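Local coordinates for osmotically inducible protein OsmC (Psychrobacter arcticus, PDB 2PN2) that probably acts as a thiol-dependent peroxidase of the OsmC family, helping to detoxify organic hydroperoxides under osmotic and oxidative stress, at residues A89-E94 and I111-N116; L74-I79 and Y128-T133; T67-C72 and P135-I140; S60-L65 and K97-D102. All coordinates share one frame; numbering follows the deposited sequence. Where two conformers were deposited one is given.

Interaction 1: A89-E94 and I111-N116; sequences AGTTAE and IAITFN
Thr92 and Thr114 form a hydrogen-bonded pair in the antiparallel beta hairpin of strands 92-100 and 105-114, part of the OsmC-like fold. Thr92 N lies 3.0 Å from Thr114 O, and Thr114 N lies 2.8 Å from Thr92 O. Glu94 and Ala112 repeat this reciprocal backbone pairing two residues further on. Between the two pairs, Ala93 and Ile113 face each other as a non-hydrogen-bonded pair, their CA atoms 4.4 Å apart. Ala93 CB rests on Ile111 CG2 at 3.8 Å, on the face of the sheet that meets Leu74 and Ile77 of helix 61-83.

Next to the Thr92-Thr114 pair, Thr91 adds a side-chain contact. At chi1 -66° its OG1 lies beside the backbone N, bonded to Ile88 O, and CG2 stands anti to that N, over one face of the Phe115 ring. This CH-pi contact measures 4.2 Å from Thr91 CG2 to the centroid of the Phe115 ring, 24° off the normal. Beyond this first shell, residues 92-94 pair with a strand of the second subunit, and Glu94 OE2 makes a salt bridge to Lys24 of that subunit. At the hairpin's open end, Asn116 ND2 bonds weakly to Asp87 O; its 2.8 Å approach to Ala89 O is too poorly angled for a hydrogen bond.

Interaction 2: L74-I79 and Y128-T133; sequences LTIIGI and YNTALT
Ile76 meets Thr130 obliquely, branch against branch, where helix 61-83 crosses helix 121-132. The segment axes approach to 8.5 Å with 131° between their directions, and the closest CA atoms, those of Ile77 and Ala131, are 6.3 Å apart. Ile76 swings CG1 roughly opposite its backbone N (chi1 -160°) and then runs straight on to CD1, so that both CG1 and CD1 of Ile76 bear on the Thr130 methyl, CG2. Ile76 CG1 touches Thr130 CG2 at 3.5 Å, while the other branch, Ile76 CG2, lies 3.6 Å from Thr130 O.

Thr130 presents its methyl because its hydroxyl is engaged along its own helix: OG1 bonds to Ile126 O. The carbonyl brushed by Ile76 is itself occupied. Thr133 OG1 reaches Thr130 O at 3.0 Å and Thr133 N reaches it at 3.2 Å, both from the same face of the carbonyl plane. Alongside, Ile77 CD1 meets the single methyl of Ala131, CB, at 4.0 Å. The contacts across the segments are all of van der Waals type.

Ile77 also touches Ile88 and Phe115 beside the hairpin, and Ala131 touches Met73. Tyr128 and Leu132 pack on Val148 of strand 145-150, whereas Leu74 and Thr75, elsewhere on helix 61-83, pack against Val25 and Thr33 of the second subunit.

Interaction 3: T67-C72 and P135-I140; sequences TSLASC and PVAKSI
Cys72 points its sulfur at the start of the 135-140 loop and receives the backbone N-H of Val136. Val136 N lies 3.4 Å from Cys72 SG, with 173° at the hydrogen, a nearly straight bond. The torsion explains the reach: SG is trans to the backbone N (chi1 -172°), extending off helix 61-83 toward the loop. Pro135 CD also touches Cys72 SG, at 3.5 Å.

Val136 wedges back against the helix with its two methyls divided. Val136 CG1, trans to its own backbone N (chi1 177°), lies 3.5 Å from Leu69 CA and near Ser68 OG, a hydroxyl that is bonded to Leu65 O. Val136 CG2 takes the other side and meets Cys72 CB at 3.6 Å. Leu69 likewise splits its branches. Leu69 CD1 presses on the loop backbone, with Ala137 CA at a tight 3.5 Å, and Leu69 CD2 meets Ile140 CD1 at 3.8 Å, the two side chains crossing at about a right angle.

The loop is braced internally by Ser139 OG, which bonds to Pro135 O at 2.6 Å from above the carbonyl plane. Ser139 OG is also hydrogen-bonded to Val106 N of the second subunit. Cys72 touches Cys134, the residue directly before Pro135. A cysteine on the long helix beside a second one leading into a Cys-Pro-Val loop is consistent with the two-cysteine site of OsmC and Ohr peroxidases.

Interaction 4: S60-L65 and K97-D102; sequences SPTDLL and KVMAAD. With SO4 (sulfate ion), chain D.
At the N-terminus of helix 61-83, Lys97 of strand 92-100 reaches the capped first turn and meets Thr62 and Asp63. Lys97 leaves its strand with CG between the backbone N and the carbonyl carbon (chi1 73°) and then runs extended, crossing both partners at about a right angle. Lys97 NZ forms a salt bridge with Asp63 OD1 at 2.8 Å, arriving 47° out of the carboxylate plane. Lys97 NZ also approaches Thr62 OG1 to 2.5 Å, a bond so short that its exact length is doubtful.

The other carboxylate oxygen serves the capping box: Ser60 N donates to Asp63 OD2 at 3.1 Å, and Asp63 N returns a bond to Ser60 OG at 3.0 Å. These reciprocal bonds hold the first turn and fix the carboxylate that Lys97 uses. His37 of the second subunit adds a weak bond to OD2.

A sulfate, probably from the crystallisation liquor, sits at this helix end, where the helix dipole would favour an anion. Thr62 N donates to its O2 at 3.1 Å, while Thr62 OG1 and Ser60 OG donate to its O1 at 2.7 and 2.9 Å, respectively. Lys97 NZ adds a weak bond to O1, and Arg104 NE also binds the ion. Selenomethionine Met99, bent along its chain, brings CE to 3.9 Å from Thr62 CG2.

Overall arrangement
Helix 61-83 runs through interactions 2, 3 and 4, while interactions 1 and 4 lie at different places on strand 92-100. Interaction 3 is the most central, its centre about 5 Å from the centre of the chain against 12 to 13 Å for the others. It is buried and mainly apolar, with one N-H to sulfur bond. Interaction 4 is also buried but polar, with charge and a sulfate at the helix start. It lies across the chain centre from interaction 2, a partly buried van der Waals crossing. Interaction 1 relies chiefly on a backbone ladder, and its Ile113 and Phe115 pack on Ile77 of interaction 2. All four contacts touch the second subunit.

Interaction 1: A89-E94 and I111-N116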
# COMPACT_ATOMS: atom_id res chain seq x y z
N ALA A 89 0.39 14.64 17.58
CA ALA A 89 0.88 13.30 17.96
C ALA A 89 -0.24 12.55 18.69
O ALA A 89 -1.02 13.15 19.45
CB ALA A 89 2.16 13.37 18.82
N GLY A 90 -0.37 11.26 18.42
CA GLY A 90 -1.44 10.45 19.01
C GLY A 90 -2.74 10.44 18.21
O GLY A 90 -3.67 9.71 18.57
N THR A 91 -2.81 11.24 17.13
CA THR A 91 -3.94 11.21 16.21
C THR A 91 -4.01 9.79 15.64
O THR A 91 -2.97 9.16 15.42
CB THR A 91 -3.79 12.26 15.06
OG1 THR A 91 -3.85 13.58 15.62
CG2 THR A 91 -4.94 12.12 14.01
N THR A 92 -5.22 9.28 15.45
CA THR A 92 -5.43 7.93 14.95
C THR A 92 -6.37 7.91 13.75
O THR A 92 -7.22 8.80 13.60
CB THR A 92 -5.99 7.02 16.04
OG1 THR A 92 -7.25 7.54 16.50
CG2 THR A 92 -5.02 6.92 17.22
N ALA A 93 -6.20 6.89 12.91
CA ALA A 93 -7.04 6.68 11.73
C ALA A 93 -7.46 5.21 11.66
O ALA A 93 -6.58 4.36 11.51
CB ALA A 93 -6.28 7.08 10.45
N GLU A 94 -8.77 4.93 11.81
CA GLU A 94 -9.34 3.56 11.67
C GLU A 94 -9.70 3.38 10.20
O GLU A 94 -10.45 4.18 9.64
CB GLU A 94 -10.60 3.34 12.51
CG GLU A 94 -10.29 3.11 13.96
CD GLU A 94 -11.50 3.11 14.88
OE1 GLU A 94 -12.65 3.15 14.40
OE2 GLU A 94 -11.28 3.08 16.10
N ILE A 111 -11.93 6.03 6.24
CA ILE A 111 -10.88 6.44 7.16
C ILE A 111 -11.53 7.34 8.20
O ILE A 111 -12.03 8.40 7.85
CB ILE A 111 -9.71 7.19 6.45
CG1 ILE A 111 -9.17 6.40 5.26
CG2 ILE A 111 -8.58 7.55 7.44
CD1 ILE A 111 -9.93 6.62 3.97
N ALA A 112 -11.59 6.88 9.45
CA ALA A 112 -12.15 7.65 10.56
C ALA A 112 -10.96 8.22 11.33
O ALA A 112 -10.23 7.46 11.99
CB ALA A 112 -13.01 6.77 11.47
N ILE A 113 -10.78 9.54 11.26
CA ILE A 113 -9.64 10.21 11.91
C ILE A 113 -10.06 10.84 13.25
O ILE A 113 -10.99 11.63 13.30
CB ILE A 113 -8.99 11.27 11.01
CG1 ILE A 113 -8.60 10.67 9.64
CG2 ILE A 113 -7.76 11.87 11.71
CD1 ILE A 113 -7.87 11.65 8.72
N THR A 114 -9.35 10.50 14.33
CA THR A 114 -9.62 11.03 15.66
C THR A 114 -8.36 11.79 16.11
O THR A 114 -7.31 11.20 16.31
CB THR A 114 -10.04 9.92 16.66
OG1 THR A 114 -11.20 9.25 16.14
CG2 THR A 114 -10.39 10.49 18.04
N PHE A 115 -8.49 13.11 16.20
CA PHE A 115 -7.41 13.96 16.66
C PHE A 115 -7.24 13.90 18.18
O PHE A 115 -8.22 13.74 18.92
CB PHE A 115 -7.62 15.41 16.18
CG PHE A 115 -7.35 15.57 14.74
CD1 PHE A 115 -6.05 15.81 14.29
CD2 PHE A 115 -8.37 15.40 13.80
CE1 PHE A 115 -5.78 15.94 12.92
CE2 PHE A 115 -8.12 15.53 12.43
CZ PHE A 115 -6.82 15.80 11.99
N ASN A 116 -5.98 14.01 18.61
CA ASN A 116 -5.63 14.02 20.04
C ASN A 116 -6.23 15.21 20.81
O ASN A 116 -6.62 15.05 21.98
CB ASN A 116 -4.09 13.99 20.22
CG ASN A 116 -3.37 15.18 19.56
OD1 ASN A 116 -3.83 15.69 18.53
ND2 ASN A 116 -2.25 15.59 20.13

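Interaction 2: L74-I79 and Y128-T133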
# COMPACT_ATOMS: atom_id res chain seq x y z
N LEU A 74 -2.48 11.10 7.06
CA LEU A 74 -1.92 11.54 8.33
C LEU A 74 -0.58 12.27 8.14
O LEU A 74 -0.31 13.24 8.83
CB LEU A 74 -1.76 10.39 9.33
CG LEU A 74 -3.01 9.73 9.92
CD1 LEU A 74 -2.59 8.64 10.88
CD2 LEU A 74 -3.91 10.74 10.64
N THR A 75 0.23 11.80 7.18
CA THR A 75 1.55 12.39 6.90
C THR A 75 1.41 13.80 6.33
O THR A 75 2.07 14.73 6.82
CB THR A 75 2.38 11.48 5.96
OG1 THR A 75 2.49 10.17 6.55
CG2 THR A 75 3.78 12.06 5.71
N ILE A 76 0.55 13.97 5.33
CA ILE A 76 0.31 15.30 4.72
C ILE A 76 -0.40 16.24 5.71
O ILE A 76 -0.13 17.44 5.69
CB ILE A 76 -0.40 15.22 3.33
CG1 ILE A 76 -0.19 16.52 2.56
CG2 ILE A 76 -1.87 14.87 3.48
CD1 ILE A 76 -0.83 16.55 1.19
N ILE A 77 -1.29 15.69 6.57
CA ILE A 77 -1.88 16.48 7.68
C ILE A 77 -0.78 16.92 8.66
O ILE A 77 -0.78 18.06 9.11
CB ILE A 77 -3.05 15.74 8.43
CG1 ILE A 77 -4.30 15.71 7.55
CG2 ILE A 77 -3.40 16.45 9.76
CD1 ILE A 77 -5.39 14.73 8.02
N GLY A 78 0.17 16.02 8.95
CA GLY A 78 1.33 16.33 9.81
C GLY A 78 2.19 17.49 9.30
O GLY A 78 2.65 18.30 10.08
N ILE A 79 2.39 17.55 7.98
CA ILE A 79 3.12 18.65 7.34
C ILE A 79 2.36 19.96 7.55
O ILE A 79 2.96 20.97 7.90
CB ILE A 79 3.29 18.41 5.81
CG1 ILE A 79 4.24 17.23 5.56
CG2 ILE A 79 3.80 19.67 5.10
CD1 ILE A 79 4.48 16.91 4.08
N TYR A 128 -9.01 18.19 6.40
CA TYR A 128 -9.85 17.36 5.55
C TYR A 128 -9.44 17.48 4.07
O TYR A 128 -9.17 16.48 3.40
CB TYR A 128 -11.31 17.77 5.70
CG TYR A 128 -12.24 16.93 4.88
CD1 TYR A 128 -12.61 15.66 5.31
CD2 TYR A 128 -12.75 17.39 3.65
CE1 TYR A 128 -13.46 14.86 4.54
CE2 TYR A 128 -13.63 16.59 2.88
CZ TYR A 128 -13.97 15.32 3.34
OH TYR A 128 -14.83 14.51 2.60
N ASN A 129 -9.38 18.73 3.61
CA ASN A 129 -9.03 19.03 2.22
C ASN A 129 -7.61 18.61 1.84
O ASN A 129 -7.42 18.07 0.75
CB ASN A 129 -9.23 20.52 1.91
CG ASN A 129 -10.70 20.96 2.01
OD1 ASN A 129 -11.62 20.16 1.92
ND2 ASN A 129 -10.90 22.26 2.20
N THR A 130 -6.64 18.85 2.74
CA THR A 130 -5.24 18.45 2.50
C THR A 130 -5.14 16.92 2.36
O THR A 130 -4.46 16.44 1.46
CB THR A 130 -4.27 18.93 3.59
OG1 THR A 130 -4.51 20.31 3.88
CG2 THR A 130 -2.84 18.80 3.12
N ALA A 131 -5.84 16.20 3.24
CA ALA A 131 -5.94 14.73 3.22
C ALA A 131 -6.40 14.15 1.87
O ALA A 131 -5.79 13.21 1.35
CB ALA A 131 -6.89 14.25 4.29
N LEU A 132 -7.49 14.70 1.33
CA LEU A 132 -8.04 14.26 0.03
C LEU A 132 -7.14 14.54 -1.19
O LEU A 132 -7.32 13.90 -2.22
CB LEU A 132 -9.45 14.84 -0.20
CG LEU A 132 -10.59 14.31 0.70
CD1 LEU A 132 -11.95 14.91 0.27
CD2 LEU A 132 -10.68 12.81 0.65
N THR A 133 -6.17 15.45 -1.06
CA THR A 133 -5.23 15.77 -2.16
C THR A 133 -3.90 15.01 -2.07
O THR A 133 -3.03 15.23 -2.94
CB THR A 133 -4.90 17.32 -2.22
OG1 THR A 133 -3.98 17.70 -1.18
CG2 THR A 133 -6.17 18.15 -2.15

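Interaction 3: T67-C72 and P135-I140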
# COMPACT_ATOMS: atom_id res chain seq x y z
N THR A 67 -4.45 0.84 3.90
CA THR A 67 -3.67 1.47 4.98
C THR A 67 -2.71 2.57 4.51
O THR A 67 -2.54 3.58 5.21
CB THR A 67 -2.93 0.41 5.82
OG1 THR A 67 -3.87 -0.61 6.18
CG2 THR A 67 -2.29 1.02 7.07
N SER A 68 -2.08 2.39 3.35
CA SER A 68 -1.18 3.40 2.76
C SER A 68 -1.90 4.73 2.52
O SER A 68 -1.29 5.77 2.72
CB SER A 68 -0.50 2.91 1.47
OG SER A 68 -1.37 2.92 0.36
N LEU A 69 -3.19 4.68 2.15
CA LEU A 69 -4.00 5.88 1.96
C LEU A 69 -4.11 6.65 3.25
O LEU A 69 -3.86 7.84 3.26
CB LEU A 69 -5.42 5.56 1.46
CG LEU A 69 -6.33 6.78 1.19
CD1 LEU A 69 -5.64 7.82 0.23
CD2 LEU A 69 -7.67 6.28 0.60
N ALA A 70 -4.46 5.94 4.33
CA ALA A 70 -4.57 6.54 5.67
C ALA A 70 -3.23 7.09 6.17
O ALA A 70 -3.17 8.18 6.73
CB ALA A 70 -5.15 5.54 6.67
N SER A 71 -2.16 6.33 5.96
CA SER A 71 -0.81 6.80 6.33
C SER A 71 -0.41 8.06 5.59
O SER A 71 0.15 8.99 6.18
CB SER A 71 0.24 5.73 6.07
OG SER A 71 0.14 4.75 7.07
N CYS A 72 -0.73 8.10 4.30
CA CYS A 72 -0.44 9.25 3.46
C CYS A 72 -1.20 10.49 3.94
O CYS A 72 -0.62 11.58 4.05
CB CYS A 72 -0.79 8.94 2.01
SG CYS A 72 -0.26 10.20 0.90
N PRO A 135 -0.69 12.28 -2.06
CA PRO A 135 -0.24 11.44 -3.18
C PRO A 135 -0.91 10.08 -3.38
O PRO A 135 -1.22 9.76 -4.52
CB PRO A 135 1.26 11.32 -2.92
CG PRO A 135 1.60 12.62 -2.29
CD PRO A 135 0.47 12.81 -1.32
N VAL A 136 -1.15 9.33 -2.30
CA VAL A 136 -1.84 8.04 -2.40
C VAL A 136 -3.31 8.26 -2.80
O VAL A 136 -3.84 7.47 -3.61
CB VAL A 136 -1.72 7.18 -1.12
CG1 VAL A 136 -2.53 5.87 -1.25
CG2 VAL A 136 -0.27 6.88 -0.85
N ALA A 137 -3.95 9.33 -2.32
CA ALA A 137 -5.35 9.62 -2.74
C ALA A 137 -5.45 9.76 -4.28
O ALA A 137 -6.40 9.26 -4.90
CB ALA A 137 -5.93 10.87 -2.05
N LYS A 138 -4.42 10.36 -4.87
CA LYS A 138 -4.32 10.60 -6.31
C LYS A 138 -3.67 9.47 -7.11
O LYS A 138 -3.44 9.62 -8.31
CB LYS A 138 -3.57 11.91 -6.54
CG LYS A 138 -4.24 13.12 -5.89
CD LYS A 138 -5.63 13.36 -6.49
CE LYS A 138 -6.29 14.59 -5.98
NZ LYS A 138 -7.63 14.66 -6.62
N SER A 139 -3.37 8.35 -6.45
CA SER A 139 -2.73 7.18 -7.04
C SER A 139 -3.60 5.91 -7.00
O SER A 139 -3.18 4.90 -7.58
CB SER A 139 -1.40 6.91 -6.34
OG SER A 139 -0.52 8.04 -6.39
N ILE A 140 -4.73 5.92 -6.29
CA ILE A 140 -5.67 4.80 -6.28
C ILE A 140 -6.71 5.03 -7.36
O ILE A 140 -6.76 6.11 -7.97
CB ILE A 140 -6.26 4.47 -4.88
CG1 ILE A 140 -7.23 5.53 -4.35
CG2 ILE A 140 -5.13 4.26 -3.89
CD1 ILE A 140 -7.88 5.13 -2.98

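Interaction 4: S60-L65 and K97-D102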
# COMPACT_ATOMS: atom_id res chain seq x y z
N SER A 60 -3.01 -8.15 4.38
CA SER A 60 -3.10 -8.63 3.00
C SER A 60 -2.59 -7.51 2.08
O SER A 60 -2.48 -6.37 2.52
CB SER A 60 -4.53 -9.00 2.60
OG SER A 60 -5.31 -7.83 2.46
N PRO A 61 -2.22 -7.82 0.81
CA PRO A 61 -1.81 -6.74 -0.11
C PRO A 61 -2.88 -5.64 -0.27
O PRO A 61 -2.53 -4.48 -0.20
CB PRO A 61 -1.49 -7.49 -1.41
CG PRO A 61 -1.08 -8.84 -0.94
CD PRO A 61 -2.02 -9.15 0.18
N THR A 62 -4.17 -5.97 -0.42
CA THR A 62 -5.19 -4.87 -0.49
C THR A 62 -5.35 -4.13 0.86
O THR A 62 -5.58 -2.89 0.87
CB THR A 62 -6.55 -5.33 -1.05
OG1 THR A 62 -7.15 -6.28 -0.17
CG2 THR A 62 -6.37 -5.97 -2.41
N ASP A 63 -5.20 -4.83 1.99
CA ASP A 63 -5.17 -4.16 3.32
C ASP A 63 -4.04 -3.14 3.33
O ASP A 63 -4.19 -2.02 3.81
CB ASP A 63 -4.92 -5.11 4.50
CG ASP A 63 -6.05 -6.07 4.76
OD1 ASP A 63 -7.20 -5.80 4.33
OD2 ASP A 63 -5.76 -7.12 5.37
N LEU A 64 -2.89 -3.53 2.78
CA LEU A 64 -1.72 -2.66 2.71
C LEU A 64 -2.02 -1.39 1.89
O LEU A 64 -1.67 -0.28 2.30
CB LEU A 64 -0.53 -3.45 2.15
CG LEU A 64 0.88 -3.02 2.50
CD1 LEU A 64 1.05 -3.10 4.01
CD2 LEU A 64 1.84 -3.99 1.81
N LEU A 65 -2.69 -1.55 0.74
CA LEU A 65 -3.07 -0.41 -0.09
C LEU A 65 -4.02 0.52 0.68
O LEU A 65 -3.84 1.73 0.66
CB LEU A 65 -3.76 -0.87 -1.37
CG LEU A 65 -4.11 0.17 -2.43
CD1 LEU A 65 -2.83 0.67 -3.04
CD2 LEU A 65 -5.03 -0.43 -3.50
N LYS A 97 -12.10 -1.25 4.73
CA LYS A 97 -12.13 -1.38 3.27
C LYS A 97 -13.37 -2.14 2.86
O LYS A 97 -13.85 -3.01 3.61
CB LYS A 97 -10.87 -2.05 2.71
CG LYS A 97 -10.75 -3.55 2.97
CD LYS A 97 -9.59 -4.18 2.23
CE LYS A 97 -9.69 -5.69 2.41
NZ LYS A 97 -8.48 -6.37 1.96
N VAL A 98 -13.88 -1.80 1.68
CA VAL A 98 -14.97 -2.53 1.04
C VAL A 98 -14.41 -3.01 -0.29
O VAL A 98 -13.69 -2.26 -1.00
CB VAL A 98 -16.23 -1.66 0.81
CG1 VAL A 98 -17.38 -2.52 0.20
CG2 VAL A 98 -16.68 -1.01 2.12
N MSE A 99 -14.70 -4.27 -0.62
CA MSE A 99 -14.30 -4.88 -1.88
C MSE A 99 -15.52 -5.02 -2.77
O MSE A 99 -16.65 -5.08 -2.27
CB MSE A 99 -13.69 -6.27 -1.65
CG MSE A 99 -12.52 -6.33 -0.67
SE MSE A 99 -11.00 -5.25 -1.18
CE MSE A 99 -10.27 -6.25 -2.64
N ALA A 100 -15.27 -5.02 -4.08
CA ALA A 100 -16.24 -5.35 -5.11
C ALA A 100 -15.69 -6.62 -5.78
O ALA A 100 -14.51 -6.96 -5.62
CB ALA A 100 -16.37 -4.23 -6.13
N ALA A 101 -16.56 -7.33 -6.49
CA ALA A 101 -16.22 -8.57 -7.21
C ALA A 101 -16.21 -8.34 -8.71
O ALA A 101 -16.66 -7.29 -9.20
CB ALA A 101 -17.22 -9.68 -6.86
N ASP A 102 -15.68 -9.34 -9.41
CA ASP A 102 -15.71 -9.45 -10.87
C ASP A 102 -15.21 -8.19 -11.62
O ASP A 102 -16.01 -7.50 -12.25
CB ASP A 102 -17.13 -9.87 -11.30
CG ASP A 102 -17.59 -11.16 -10.60
OD1 ASP A 102 -16.84 -12.17 -10.64
OD2 ASP A 102 -18.70 -11.17 -10.02
S SO4 D . -6.56 -9.32 -0.87
O1 SO4 D . -7.10 -8.93 0.44
O2 SO4 D . -5.22 -8.76 -1.07
O3 SO4 D . -6.46 -10.78 -0.87
O4 SO4 D . -7.46 -8.89 -1.93